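Local coordinates for protein peroxiredoxin (Akkermansia muciniphila, PDB 6KHX) that probably reduces hydrogen peroxide and other hydroperoxides through a reactive cysteine, as a typical 2-Cys peroxiredoxin built on the thioredoxin fold, at residues L38-K43 with L134-G139; A69-S74 with P100-I105; M1-K6 with R150-N155; P7-S12 with A111-L116; E52-Q57 with G92-V97. All blocks are in the same frame, centred on the assembly; numbering follows the deposited sequence.

Contact 1 (L38-K43 with L134-G139)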
# COMPACT_ATOMS: atom_id res chain seq x y z
N LEU B 38 27.25 -8.21 32.46
CA LEU B 38 26.75 -6.87 32.15
C LEU B 38 25.46 -6.64 32.93
O LEU B 38 24.50 -7.41 32.78
CB LEU B 38 26.51 -6.71 30.65
CG LEU B 38 25.83 -5.43 30.16
CD1 LEU B 38 26.77 -4.24 30.35
CD2 LEU B 38 25.40 -5.54 28.70
N PHE B 39 25.43 -5.62 33.79
CA PHE B 39 24.22 -5.37 34.57
C PHE B 39 23.78 -3.92 34.45
O PHE B 39 24.59 -2.99 34.50
CB PHE B 39 24.40 -5.79 36.05
CG PHE B 39 25.28 -4.88 36.86
CD1 PHE B 39 26.66 -5.01 36.82
CD2 PHE B 39 24.73 -3.91 37.69
CE1 PHE B 39 27.47 -4.17 37.57
CE2 PHE B 39 25.54 -3.08 38.44
CZ PHE B 39 26.91 -3.21 38.38
N PHE B 40 22.46 -3.75 34.28
CA PHE B 40 21.79 -2.46 34.19
C PHE B 40 21.06 -2.17 35.49
O PHE B 40 20.43 -3.06 36.08
CB PHE B 40 20.76 -2.46 33.04
CG PHE B 40 21.34 -2.78 31.69
CD1 PHE B 40 21.62 -4.08 31.32
CD2 PHE B 40 21.57 -1.76 30.77
CE1 PHE B 40 22.14 -4.37 30.07
CE2 PHE B 40 22.08 -2.05 29.52
CZ PHE B 40 22.37 -3.35 29.16
N TYR B 41 21.11 -0.90 35.91
CA TYR B 41 20.38 -0.33 37.03
C TYR B 41 19.72 0.96 36.58
O TYR B 41 20.16 1.59 35.62
CB TYR B 41 21.31 -0.06 38.22
CG TYR B 41 22.39 0.96 37.95
CD1 TYR B 41 23.57 0.59 37.31
CD2 TYR B 41 22.23 2.28 38.34
CE1 TYR B 41 24.56 1.52 37.07
CE2 TYR B 41 23.22 3.22 38.10
CZ TYR B 41 24.38 2.84 37.46
OH TYR B 41 25.36 3.77 37.22
N PRO B 42 18.64 1.40 37.28
CA PRO B 42 17.84 2.52 36.76
C PRO B 42 18.44 3.91 36.88
O PRO B 42 18.45 4.65 35.89
CB PRO B 42 16.54 2.43 37.59
CG PRO B 42 16.90 1.66 38.80
CD PRO B 42 17.96 0.69 38.37
N LYS B 43 18.92 4.31 38.06
CA LYS B 43 19.27 5.71 38.27
C LYS B 43 20.48 5.85 39.18
O LYS B 43 20.54 5.21 40.24
CB LYS B 43 18.08 6.45 38.91
CG LYS B 43 17.04 6.97 37.94
CD LYS B 43 15.90 7.63 38.70
CE LYS B 43 14.66 7.74 37.86
NZ LYS B 43 13.50 8.20 38.66
N LEU B 134 11.67 6.09 30.94
CA LEU B 134 12.55 5.29 30.08
C LEU B 134 13.88 5.15 30.80
O LEU B 134 14.88 5.81 30.48
CB LEU B 134 12.70 5.93 28.71
CG LEU B 134 11.41 6.11 27.89
CD1 LEU B 134 11.69 6.90 26.63
CD2 LEU B 134 10.78 4.77 27.54
N ILE B 135 13.89 4.27 31.81
CA ILE B 135 15.09 3.91 32.55
C ILE B 135 15.18 2.39 32.57
O ILE B 135 14.21 1.68 32.30
CB ILE B 135 15.09 4.46 34.00
CG1 ILE B 135 13.88 3.95 34.77
CG2 ILE B 135 15.11 5.98 34.00
CD1 ILE B 135 13.76 4.55 36.16
N ALA B 136 16.38 1.89 32.88
CA ALA B 136 16.64 0.46 32.82
C ALA B 136 16.20 -0.25 34.09
O ALA B 136 16.42 0.24 35.20
CB ALA B 136 18.13 0.20 32.58
N TYR B 137 15.57 -1.41 33.92
CA TYR B 137 15.31 -2.32 35.03
C TYR B 137 16.61 -3.00 35.46
O TYR B 137 17.66 -2.88 34.80
CB TYR B 137 14.28 -3.37 34.64
CG TYR B 137 12.83 -2.94 34.80
CD1 TYR B 137 12.29 -2.68 36.06
CD2 TYR B 137 11.99 -2.82 33.69
CE1 TYR B 137 10.96 -2.31 36.21
CE2 TYR B 137 10.67 -2.44 33.83
CZ TYR B 137 10.16 -2.18 35.09
OH TYR B 137 8.84 -1.81 35.25
N ARG B 138 16.55 -3.73 36.57
CA ARG B 138 17.73 -4.41 37.11
C ARG B 138 18.00 -5.66 36.28
O ARG B 138 17.59 -6.78 36.60
CB ARG B 138 17.55 -4.73 38.59
CG ARG B 138 17.38 -3.48 39.41
CD ARG B 138 17.44 -3.69 40.90
NE ARG B 138 16.91 -2.50 41.55
CZ ARG B 138 17.57 -1.36 41.69
NH1 ARG B 138 18.83 -1.25 41.26
NH2 ARG B 138 16.98 -0.33 42.28
N GLY B 139 18.71 -5.45 35.18
CA GLY B 139 18.93 -6.50 34.19
C GLY B 139 20.36 -7.03 34.27
O GLY B 139 21.30 -6.26 34.45
O HOH W 1 18.58 3.67 33.30
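Pro42 is met by the methyl end of Ile135 and by the guanidinium of Arg138. Ile135 holds CG1 in the crowded position between backbone N and carbonyl carbon (chi1 59°), and the extended arm brings CD1 to 3.8 Å from Pro42 CB. The same CD1 lies 3.7 Å from Lys43 CE, where the long Lys43 chain crosses it obliquely on its way to salt bridges with Glu133 and with Glu78 of a neighbouring subunit. Arg138 sets CG beside its backbone N (chi1 -62°) and stays extended to NE, so that Pro42 CD comes over one face of the guanidinium, 3.6 Å from NH1. Its N-H groups are held by Glu52 and the carbonyl of Phe157, which fixes that plane. Phe40 turns its ring away, yet its CB packs on Ala136 CB at 3.8 Å, and Gly139 O lies at the ring edge. The backbones run roughly antiparallel: Phe40 N donates to Gly139 O at 2.8 Å (161° at the hydrogen), while Gly139 N reaches Phe40 O from above the carbonyl plane. Farther along, a water donates to Pro42 O at 2.8 Å and accepts from Ala136 N at 2.9 Å. Pro42, Thr46 and Cys49 match the Pro-x-x-x-Thr-x-x-Cys signature, so Arg138 beside them fits the conserved arginine of a peroxiredoxin active site.

Contact 2 (A69-S74 with P100-I105)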
# COMPACT_ATOMS: atom_id res chain seq x y z
N ALA B 69 34.84 -9.99 33.09
CA ALA B 69 34.82 -8.55 33.23
C ALA B 69 33.44 -8.14 33.72
O ALA B 69 32.43 -8.59 33.17
CB ALA B 69 35.15 -7.88 31.89
N VAL B 70 33.40 -7.31 34.75
CA VAL B 70 32.15 -6.80 35.29
C VAL B 70 31.92 -5.41 34.72
O VAL B 70 32.79 -4.54 34.80
CB VAL B 70 32.18 -6.78 36.83
CG1 VAL B 70 30.93 -6.12 37.38
CG2 VAL B 70 32.34 -8.18 37.36
N VAL B 71 30.74 -5.21 34.12
CA VAL B 71 30.39 -3.94 33.49
C VAL B 71 28.99 -3.56 33.95
O VAL B 71 28.05 -4.34 33.80
CB VAL B 71 30.44 -4.01 31.95
CG1 VAL B 71 30.11 -2.66 31.34
CG2 VAL B 71 31.79 -4.51 31.46
N GLY B 72 28.86 -2.36 34.53
CA GLY B 72 27.57 -1.80 34.86
C GLY B 72 27.13 -0.76 33.84
O GLY B 72 27.93 -0.19 33.11
N CYS B 73 25.82 -0.50 33.82
CA CYS B 73 25.27 0.42 32.84
C CYS B 73 23.95 0.99 33.35
O CYS B 73 23.10 0.25 33.87
CB CYS B 73 25.04 -0.29 31.50
SG CYS B 73 24.33 0.77 30.23
N SER B 74 23.77 2.29 33.15
CA SER B 74 22.49 2.96 33.32
C SER B 74 22.37 4.02 32.24
O SER B 74 23.34 4.35 31.56
CB SER B 74 22.34 3.59 34.71
OG SER B 74 22.94 4.88 34.75
N PRO B 100 34.22 -0.76 34.74
CA PRO B 100 33.56 0.19 33.82
C PRO B 100 32.08 0.35 34.14
O PRO B 100 31.36 -0.63 34.36
CB PRO B 100 33.77 -0.45 32.44
CG PRO B 100 34.92 -1.38 32.61
CD PRO B 100 34.80 -1.90 34.00
N ILE B 101 31.64 1.61 34.18
CA ILE B 101 30.23 1.95 34.30
C ILE B 101 29.86 2.71 33.04
O ILE B 101 30.28 3.86 32.85
CB ILE B 101 29.93 2.78 35.55
CG1 ILE B 101 30.56 2.12 36.78
CG2 ILE B 101 28.43 2.96 35.70
CD1 ILE B 101 30.43 2.92 38.07
N VAL B 102 29.08 2.07 32.16
CA VAL B 102 28.76 2.60 30.85
C VAL B 102 27.63 3.60 30.96
O VAL B 102 26.67 3.41 31.72
CB VAL B 102 28.38 1.44 29.89
CG1 VAL B 102 27.97 1.98 28.52
CG2 VAL B 102 29.53 0.47 29.78
N SER B 103 27.71 4.67 30.17
CA SER B 103 26.64 5.65 30.07
C SER B 103 25.79 5.34 28.84
O SER B 103 26.21 5.62 27.71
CB SER B 103 27.21 7.06 30.01
OG SER B 103 26.20 8.00 29.67
N ASP B 104 24.59 4.80 29.05
CA ASP B 104 23.64 4.55 27.97
C ASP B 104 22.77 5.79 27.75
O ASP B 104 21.55 5.78 27.89
CB ASP B 104 22.78 3.33 28.29
CG ASP B 104 21.80 2.97 27.17
OD1 ASP B 104 22.02 3.39 26.01
OD2 ASP B 104 20.80 2.29 27.45
N ILE B 105 23.46 6.87 27.38
CA ILE B 105 22.85 8.20 27.40
C ILE B 105 21.72 8.32 26.38
O ILE B 105 20.79 9.11 26.58
CB ILE B 105 23.94 9.27 27.18
CG1 ILE B 105 23.42 10.66 27.54
CG2 ILE B 105 24.44 9.23 25.74
CD1 ILE B 105 24.54 11.63 27.88
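Strands 68-74 and 101-103 are the two parallel strands of a beta-alpha-beta unit whose connection contains helix 78-85, and they lie side by side in the central sheet of the thioredoxin fold. Their short axes diverge by 32°, and the spacing follows: the CA atoms of Gly72 and Ile101 are 4.6 Å apart, those of Ser74 and Ser103 5.9 Å. The closely bonded part centres on Gly72, which uses both its backbone polar groups. Its N donates to Pro100 O at 3.0 Å, and its O receives Val102 N at 2.7 Å along a nearly straight bond (170° at the hydrogen). On the face bearing Cys73 and Val102 the side chains pack closely: Val71 points CG1 anti to its backbone N (chi1 -178°), crossing Val102 obliquely with CG1 3.5 Å from Val102 CG2. Phe25 lies against both valines. The opposite face is sparse between the strands, since Gly72 offers no side chain beside Ile101, which packs against His81 and Val85 of helix 78-85. Looseness also shows at the C-terminal end, where Ser74 N to Val102 O is a weak bond of 3.4 Å before Asp104 N closes on Ser74 O at 2.8 Å. The solvent side lies at Pro100, which is partly exposed. Asp104 itself is buried: its carboxylate accepts from Ile109 N and bonds Ser110 OG, while its CB rests 3.6 Å from Cys73 SG.

Contact 3 (M1-K6 with R150-N155)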
# COMPACT_ATOMS: atom_id res chain seq x y z
N MET B 1 13.40 -8.75 25.21
CA MET B 1 13.92 -9.46 24.05
C MET B 1 14.62 -10.75 24.50
O MET B 1 15.15 -10.82 25.61
CB MET B 1 14.88 -8.52 23.29
CG MET B 1 15.85 -9.17 22.31
SD MET B 1 15.08 -9.80 20.81
CE MET B 1 16.52 -10.38 19.89
N LEU B 2 14.64 -11.77 23.63
CA LEU B 2 15.27 -13.05 23.93
C LEU B 2 16.66 -13.07 23.31
O LEU B 2 16.80 -13.13 22.09
CB LEU B 2 14.44 -14.23 23.42
CG LEU B 2 15.08 -15.59 23.68
CD1 LEU B 2 15.35 -15.81 25.16
CD2 LEU B 2 14.18 -16.70 23.15
N LEU B 3 17.68 -13.01 24.16
CA LEU B 3 19.05 -12.94 23.68
C LEU B 3 19.83 -14.24 23.85
O LEU B 3 20.95 -14.33 23.33
CB LEU B 3 19.79 -11.81 24.40
CG LEU B 3 19.28 -10.40 24.07
CD1 LEU B 3 20.01 -9.35 24.90
CD2 LEU B 3 19.42 -10.10 22.59
N ILE B 4 19.28 -15.24 24.55
CA ILE B 4 20.01 -16.48 24.79
C ILE B 4 20.36 -17.15 23.46
O ILE B 4 19.50 -17.38 22.61
CB ILE B 4 19.21 -17.43 25.69
CG1 ILE B 4 18.96 -16.77 27.04
CG2 ILE B 4 19.95 -18.74 25.88
CD1 ILE B 4 20.20 -16.49 27.82
N GLY B 5 21.64 -17.48 23.30
CA GLY B 5 22.12 -18.08 22.08
C GLY B 5 22.43 -17.10 20.97
O GLY B 5 22.87 -17.53 19.90
N LYS B 6 22.24 -15.81 21.21
CA LYS B 6 22.45 -14.76 20.24
C LYS B 6 23.55 -13.82 20.71
O LYS B 6 23.82 -13.73 21.91
CB LYS B 6 21.15 -13.97 20.01
CG LYS B 6 20.05 -14.78 19.38
CD LYS B 6 18.73 -14.05 19.44
CE LYS B 6 17.58 -14.96 19.02
NZ LYS B 6 16.26 -14.36 19.36
N ARG B 150 24.44 -16.23 27.42
CA ARG B 150 24.15 -17.56 27.94
C ARG B 150 23.18 -17.55 29.12
O ARG B 150 22.58 -18.60 29.41
CB ARG B 150 25.44 -18.26 28.38
CG ARG B 150 26.42 -18.46 27.25
CD ARG B 150 25.81 -19.41 26.24
NE ARG B 150 26.64 -19.58 25.06
CZ ARG B 150 26.23 -20.22 23.97
NH1 ARG B 150 25.02 -20.75 23.93
NH2 ARG B 150 27.04 -20.33 22.91
N HIS B 151 22.98 -16.40 29.75
CA HIS B 151 22.10 -16.29 30.91
C HIS B 151 21.66 -14.84 31.03
O HIS B 151 22.47 -13.92 30.88
CB HIS B 151 22.83 -16.76 32.17
CG HIS B 151 22.27 -16.20 33.44
ND1 HIS B 151 21.19 -16.76 34.10
CD2 HIS B 151 22.66 -15.14 34.19
CE1 HIS B 151 20.93 -16.06 35.19
NE2 HIS B 151 21.81 -15.07 35.27
N GLN B 152 20.37 -14.63 31.31
CA GLN B 152 19.86 -13.29 31.54
C GLN B 152 18.81 -13.33 32.64
O GLN B 152 18.11 -14.33 32.83
CB GLN B 152 19.27 -12.66 30.27
CG GLN B 152 18.05 -13.37 29.72
CD GLN B 152 17.41 -12.59 28.59
OE1 GLN B 152 17.66 -12.86 27.41
NE2 GLN B 152 16.60 -11.59 28.95
N LEU B 153 18.70 -12.20 33.34
CA LEU B 153 17.88 -12.06 34.53
C LEU B 153 17.45 -10.60 34.64
O LEU B 153 18.29 -9.71 34.47
CB LEU B 153 18.68 -12.49 35.77
CG LEU B 153 18.28 -12.17 37.21
CD1 LEU B 153 18.97 -13.17 38.13
CD2 LEU B 153 18.66 -10.76 37.63
N ILE B 154 16.18 -10.37 34.93
CA ILE B 154 15.66 -9.02 35.12
C ILE B 154 14.81 -8.98 36.38
O ILE B 154 13.90 -9.79 36.55
CB ILE B 154 14.83 -8.53 33.92
CG1 ILE B 154 15.55 -8.78 32.60
CG2 ILE B 154 14.51 -7.05 34.08
CD1 ILE B 154 14.74 -8.40 31.40
N ASN B 155 15.11 -8.02 37.26
CA ASN B 155 14.36 -7.81 38.48
C ASN B 155 13.64 -6.47 38.44
O ASN B 155 14.12 -5.50 37.85
CB ASN B 155 15.28 -7.85 39.71
CG ASN B 155 15.63 -9.27 40.13
OD1 ASN B 155 15.24 -10.24 39.47
ND2 ASN B 155 16.36 -9.39 41.23
O HOH W 2 15.22 -8.70 27.83
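Gln152 and Ile4 reach toward each other from strand 149-155, outermost in this chain, and the N-terminal arm and cross obliquely. Gln152 takes the crowded first torsion (chi1 64°), with CG between backbone N and carbonyl carbon, then runs extended so that its amide stands out from the strand. OE1 accepts Leu3 N at 3.3 Å, with 166° at the hydrogen and the donor nearly along the C=O axis. On the other branch, NE2 donates weakly to a water at 3.4 Å, and that water lies 3.1 Å from Met1 O. Of Ile4, CG1 passes 4.1 Å from Gln152 OE1, and the bent chain lays CD1 against the peptide between Arg150 and His151, 3.4 Å from His151 N. An alanine at Gln152 would remove the whole amide and would probably cost Leu3 N its acceptor, loosening the arm on the strand. The arm is shaped by a type II turn from Leu3 to Lys6, closed by Lys6 N to Leu3 O at 2.9 Å, with Gly5 at positive phi. The bent Arg150 chain brings its guanidinium near Gly5, where Asp144 and Asp156 of a neighbouring subunit hold it. Residues 151-155 pair antiparallel with a strand of that same subunit, and His151 bonds its Asn155. This edge-to-edge continuation of the sheet is typical of the B-type dimer of 2-Cys peroxiredoxins.

Contact 4 (P7-S12 with A111-L116)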
# COMPACT_ATOMS: atom_id res chain seq x y z
N PRO B 7 24.20 -13.11 19.79
CA PRO B 7 25.25 -12.18 20.21
C PRO B 7 24.69 -11.05 21.07
O PRO B 7 23.61 -10.51 20.80
CB PRO B 7 25.82 -11.65 18.89
CG PRO B 7 24.85 -12.05 17.84
CD PRO B 7 24.15 -13.27 18.33
N ALA B 8 25.44 -10.70 22.11
CA ALA B 8 25.08 -9.54 22.90
C ALA B 8 25.16 -8.30 22.00
O ALA B 8 26.21 -8.06 21.39
CB ALA B 8 26.02 -9.39 24.09
N PRO B 9 24.10 -7.50 21.91
CA PRO B 9 24.11 -6.37 20.98
C PRO B 9 25.31 -5.46 21.20
O PRO B 9 25.69 -5.16 22.33
CB PRO B 9 22.79 -5.66 21.27
CG PRO B 9 21.89 -6.74 21.74
CD PRO B 9 22.78 -7.67 22.54
N HIS B 10 25.89 -5.02 20.09
CA HIS B 10 27.07 -4.17 20.13
C HIS B 10 26.68 -2.77 20.60
O HIS B 10 25.58 -2.28 20.36
CB HIS B 10 27.70 -4.12 18.74
CG HIS B 10 28.76 -3.07 18.59
ND1 HIS B 10 30.06 -3.25 19.03
CD2 HIS B 10 28.71 -1.82 18.06
CE1 HIS B 10 30.76 -2.16 18.77
NE2 HIS B 10 29.97 -1.28 18.19
N PHE B 11 27.61 -2.13 21.30
CA PHE B 11 27.43 -0.72 21.62
C PHE B 11 28.80 -0.08 21.74
O PHE B 11 29.83 -0.76 21.74
CB PHE B 11 26.60 -0.52 22.90
CG PHE B 11 27.20 -1.13 24.15
CD1 PHE B 11 28.19 -0.47 24.86
CD2 PHE B 11 26.72 -2.33 24.65
CE1 PHE B 11 28.73 -1.01 26.02
CE2 PHE B 11 27.25 -2.88 25.81
CZ PHE B 11 28.25 -2.22 26.49
N SER B 12 28.80 1.24 21.81
CA SER B 12 30.04 2.00 21.98
C SER B 12 29.63 3.33 22.59
O SER B 12 28.94 4.13 21.94
CB SER B 12 30.76 2.19 20.64
OG SER B 12 31.92 2.99 20.80
N ALA B 111 17.48 -0.44 25.32
CA ALA B 111 16.48 -0.92 24.36
C ALA B 111 16.93 -2.21 23.70
O ALA B 111 16.17 -3.18 23.62
CB ALA B 111 16.20 0.16 23.31
N ASP B 112 18.18 -2.25 23.23
CA ASP B 112 18.69 -3.43 22.53
C ASP B 112 18.73 -4.66 23.42
O ASP B 112 18.53 -5.78 22.94
CB ASP B 112 20.08 -3.13 21.96
CG ASP B 112 20.03 -2.19 20.78
OD1 ASP B 112 18.91 -1.91 20.30
OD2 ASP B 112 21.10 -1.70 20.35
N TYR B 113 18.97 -4.47 24.72
CA TYR B 113 19.02 -5.59 25.64
C TYR B 113 17.67 -5.92 26.27
O TYR B 113 17.59 -6.86 27.08
CB TYR B 113 20.07 -5.31 26.72
CG TYR B 113 21.48 -5.56 26.23
CD1 TYR B 113 22.14 -4.64 25.43
CD2 TYR B 113 22.15 -6.74 26.56
CE1 TYR B 113 23.43 -4.87 24.97
CE2 TYR B 113 23.44 -6.98 26.11
CZ TYR B 113 24.07 -6.04 25.32
OH TYR B 113 25.36 -6.29 24.88
N GLY B 114 16.61 -5.19 25.92
CA GLY B 114 15.28 -5.51 26.41
C GLY B 114 15.05 -5.21 27.88
O GLY B 114 14.22 -5.88 28.51
N VAL B 115 15.76 -4.23 28.44
CA VAL B 115 15.64 -3.87 29.84
C VAL B 115 15.09 -2.47 30.05
O VAL B 115 14.98 -2.03 31.20
CB VAL B 115 16.99 -4.02 30.57
CG1 VAL B 115 17.50 -5.44 30.46
CG2 VAL B 115 17.99 -3.02 30.00
N LEU B 116 14.75 -1.76 28.98
CA LEU B 116 14.27 -0.39 29.11
C LEU B 116 12.82 -0.40 29.58
O LEU B 116 11.97 -1.03 28.96
CB LEU B 116 14.39 0.35 27.79
CG LEU B 116 14.19 1.86 27.88
CD1 LEU B 116 15.22 2.45 28.83
CD2 LEU B 116 14.32 2.46 26.50
O HOH W 3 23.28 -1.17 21.79
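From CB, Tyr113 swings CG beside its own backbone N (chi1 -79°), which aims the ring from the helix end at the loop 7-12. Along one side of the ring CD2 lies 4.2 Å from Pro9 CD; along the other, CE1 is 3.8 Å from the same carbon. Pro9 CD thus sits over the face in a CH-pi contact, 3.7 Å from the Tyr113 ring centroid and 22° off the normal. CZ is the ring atom closest to it, at 3.5 Å. At the tip, OH donates to Pro9 O at 2.8 Å, in the carbonyl plane and on a lone pair. Ala8 CB flanks that hydroxyl, and Phe11, whose ring approaches with CE2 4.0 Å from Tyr113 OH, has it at its edge. A phenylalanine at Tyr113 would lose the hydroxyl and would probably leave Pro9 O without this donor. Beside the ring, Pro9 CB packs on Asp112 CB at 3.8 Å, and a water donates to both His10 O and Asp112 OD2. One directed bond plus a proline over the face fix both the reach and the tilt of the tyrosine, so a loop lacking regular structure is pinned to a helix terminus.

Contact 5 (E52-Q57 with G92-V97)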
# COMPACT_ATOMS: atom_id res chain seq x y z
N GLU B 52 24.26 -2.48 44.89
CA GLU B 52 24.66 -3.46 43.88
C GLU B 52 26.02 -3.11 43.29
O GLU B 52 26.88 -3.99 43.13
CB GLU B 52 23.59 -3.56 42.80
CG GLU B 52 22.23 -3.98 43.34
CD GLU B 52 21.19 -4.21 42.26
OE1 GLU B 52 20.78 -5.38 42.07
OE2 GLU B 52 20.80 -3.23 41.59
N LEU B 53 26.25 -1.84 42.98
CA LEU B 53 27.52 -1.44 42.38
C LEU B 53 28.69 -1.68 43.35
O LEU B 53 29.74 -2.21 42.96
CB LEU B 53 27.46 0.02 41.94
CG LEU B 53 26.69 0.30 40.64
CD1 LEU B 53 25.94 1.63 40.69
CD2 LEU B 53 27.64 0.27 39.45
N ILE B 54 28.51 -1.29 44.61
CA ILE B 54 29.57 -1.47 45.61
C ILE B 54 29.81 -2.95 45.86
O ILE B 54 30.97 -3.39 45.96
CB ILE B 54 29.22 -0.72 46.90
CG1 ILE B 54 29.29 0.78 46.66
CG2 ILE B 54 30.18 -1.11 48.01
CD1 ILE B 54 28.63 1.60 47.74
N GLY B 55 28.75 -3.76 45.96
CA GLY B 55 28.94 -5.18 46.15
C GLY B 55 29.69 -5.83 45.01
O GLY B 55 30.56 -6.68 45.23
N PHE B 56 29.39 -5.43 43.77
CA PHE B 56 30.16 -5.94 42.64
C PHE B 56 31.62 -5.52 42.74
O PHE B 56 32.52 -6.26 42.34
CB PHE B 56 29.55 -5.47 41.31
CG PHE B 56 28.57 -6.44 40.72
CD1 PHE B 56 28.99 -7.64 40.18
CD2 PHE B 56 27.22 -6.13 40.67
CE1 PHE B 56 28.09 -8.53 39.63
CE2 PHE B 56 26.31 -7.01 40.13
CZ PHE B 56 26.75 -8.21 39.60
N GLN B 57 31.87 -4.31 43.25
CA GLN B 57 33.26 -3.90 43.48
C GLN B 57 33.94 -4.80 44.51
O GLN B 57 35.11 -5.17 44.35
CB GLN B 57 33.32 -2.45 43.94
CG GLN B 57 34.72 -1.95 44.23
CD GLN B 57 35.62 -1.94 43.01
OE1 GLN B 57 35.20 -1.59 41.91
NE2 GLN B 57 36.88 -2.30 43.21
N GLY B 92 25.82 8.10 50.43
CA GLY B 92 25.07 7.51 49.34
C GLY B 92 25.84 7.32 48.05
O GLY B 92 25.25 6.89 47.06
N GLY B 93 27.14 7.61 48.04
CA GLY B 93 27.94 7.52 46.84
C GLY B 93 28.50 6.12 46.60
O GLY B 93 28.30 5.19 47.37
N ILE B 94 29.22 6.00 45.48
CA ILE B 94 29.82 4.73 45.08
C ILE B 94 31.33 4.90 44.94
O ILE B 94 31.94 4.36 44.01
CB ILE B 94 29.19 4.20 43.78
CG1 ILE B 94 29.29 5.24 42.66
CG2 ILE B 94 27.75 3.76 44.01
CD1 ILE B 94 29.06 4.66 41.30
N GLN B 95 31.93 5.64 45.87
CA GLN B 95 33.38 5.80 45.87
C GLN B 95 34.06 4.44 45.92
O GLN B 95 33.64 3.54 46.65
CB GLN B 95 33.80 6.64 47.08
CG GLN B 95 35.18 7.26 47.00
CD GLN B 95 35.42 8.28 48.10
OE1 GLN B 95 35.20 9.48 47.92
NE2 GLN B 95 35.85 7.80 49.27
N GLY B 96 35.12 4.29 45.13
CA GLY B 96 35.88 3.06 45.09
C GLY B 96 35.43 2.05 44.05
O GLY B 96 36.11 1.02 43.88
N VAL B 97 34.32 2.28 43.36
CA VAL B 97 33.92 1.42 42.25
C VAL B 97 34.83 1.69 41.06
O VAL B 97 34.91 2.83 40.58
CB VAL B 97 32.45 1.62 41.90
CG1 VAL B 97 32.10 0.88 40.62
CG2 VAL B 97 31.56 1.15 43.05
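Residues 52-57 are regular helix, whereas 92-97 form a loop that folds through a type II turn from Ile94 to Val97. Val97 N closes the turn on Ile94 O at 3.2 Å, and Gly96 occupies its third position with phi 92°, a left-handed region that a side chain would crowd. The turn brings Val97 up to the last part of the helical segment, the CA atoms of Gln57 and Val97 lying 5.5 Å apart. Val97 is the main apolar contributor: it sets CG2 anti to its carbonyl carbon, so this methyl faces the helix, 3.8 Å from Leu53 O and 4.1 Å from Gln57 CB. Ile54 CG1 is close by, and Ile94 adds a second methyl, CG2, 4.3 Å from Leu53 CB. Ile54 reaches farther up the loop, its CD1 3.6 Å from Gly93 O. Gln57 leaves the helix with CG anti to the backbone N (chi1 179°) and then bends (chi2 64°), folding its amide over the turn rather than extending past it. OE1 consequently lies 3.3 Å from Val97 CA and accepts the backbone N-H of Ser98, just beyond the loop segment. The two segments have no direct hydrogen bond between them; the contact is mainly apolar, with the Gln57 amide lying against the carbonyl of Gly96 and Trp84 of helix 78-85 closing in on Leu53 and Ile94. Leu53 also meets Phe39 and Ile101 of the sheet. The loop thus packs on a helix that itself covers the sheet of the thioredoxin fold, the helix whose first turn holds the probable peroxidatic cysteine.

Contacts 1 and 2 form the buried middle, sharing the central sheet: strands 35-40 and 68-74 are neighbours, and Phe39 N and Val71 O lie within hydrogen-bonding distance. Contact 5 is also buried but lies on the helical layer, joined to contact 1 by the salt bridge of Glu52 with Arg138. Contacts 3 and 4 are only partly buried, about 10 Å apart between centres, and tie successive parts of the N-terminal arm to the strand outermost in this chain and to a helix end; Leu3 touches Tyr113 between them. Chemistry follows place: backbone bonding dominates contact 2, polar and apolar groups mix in contact 1, single side-chain bonds anchor contacts 3 and 4, and contact 5 is mainly apolar.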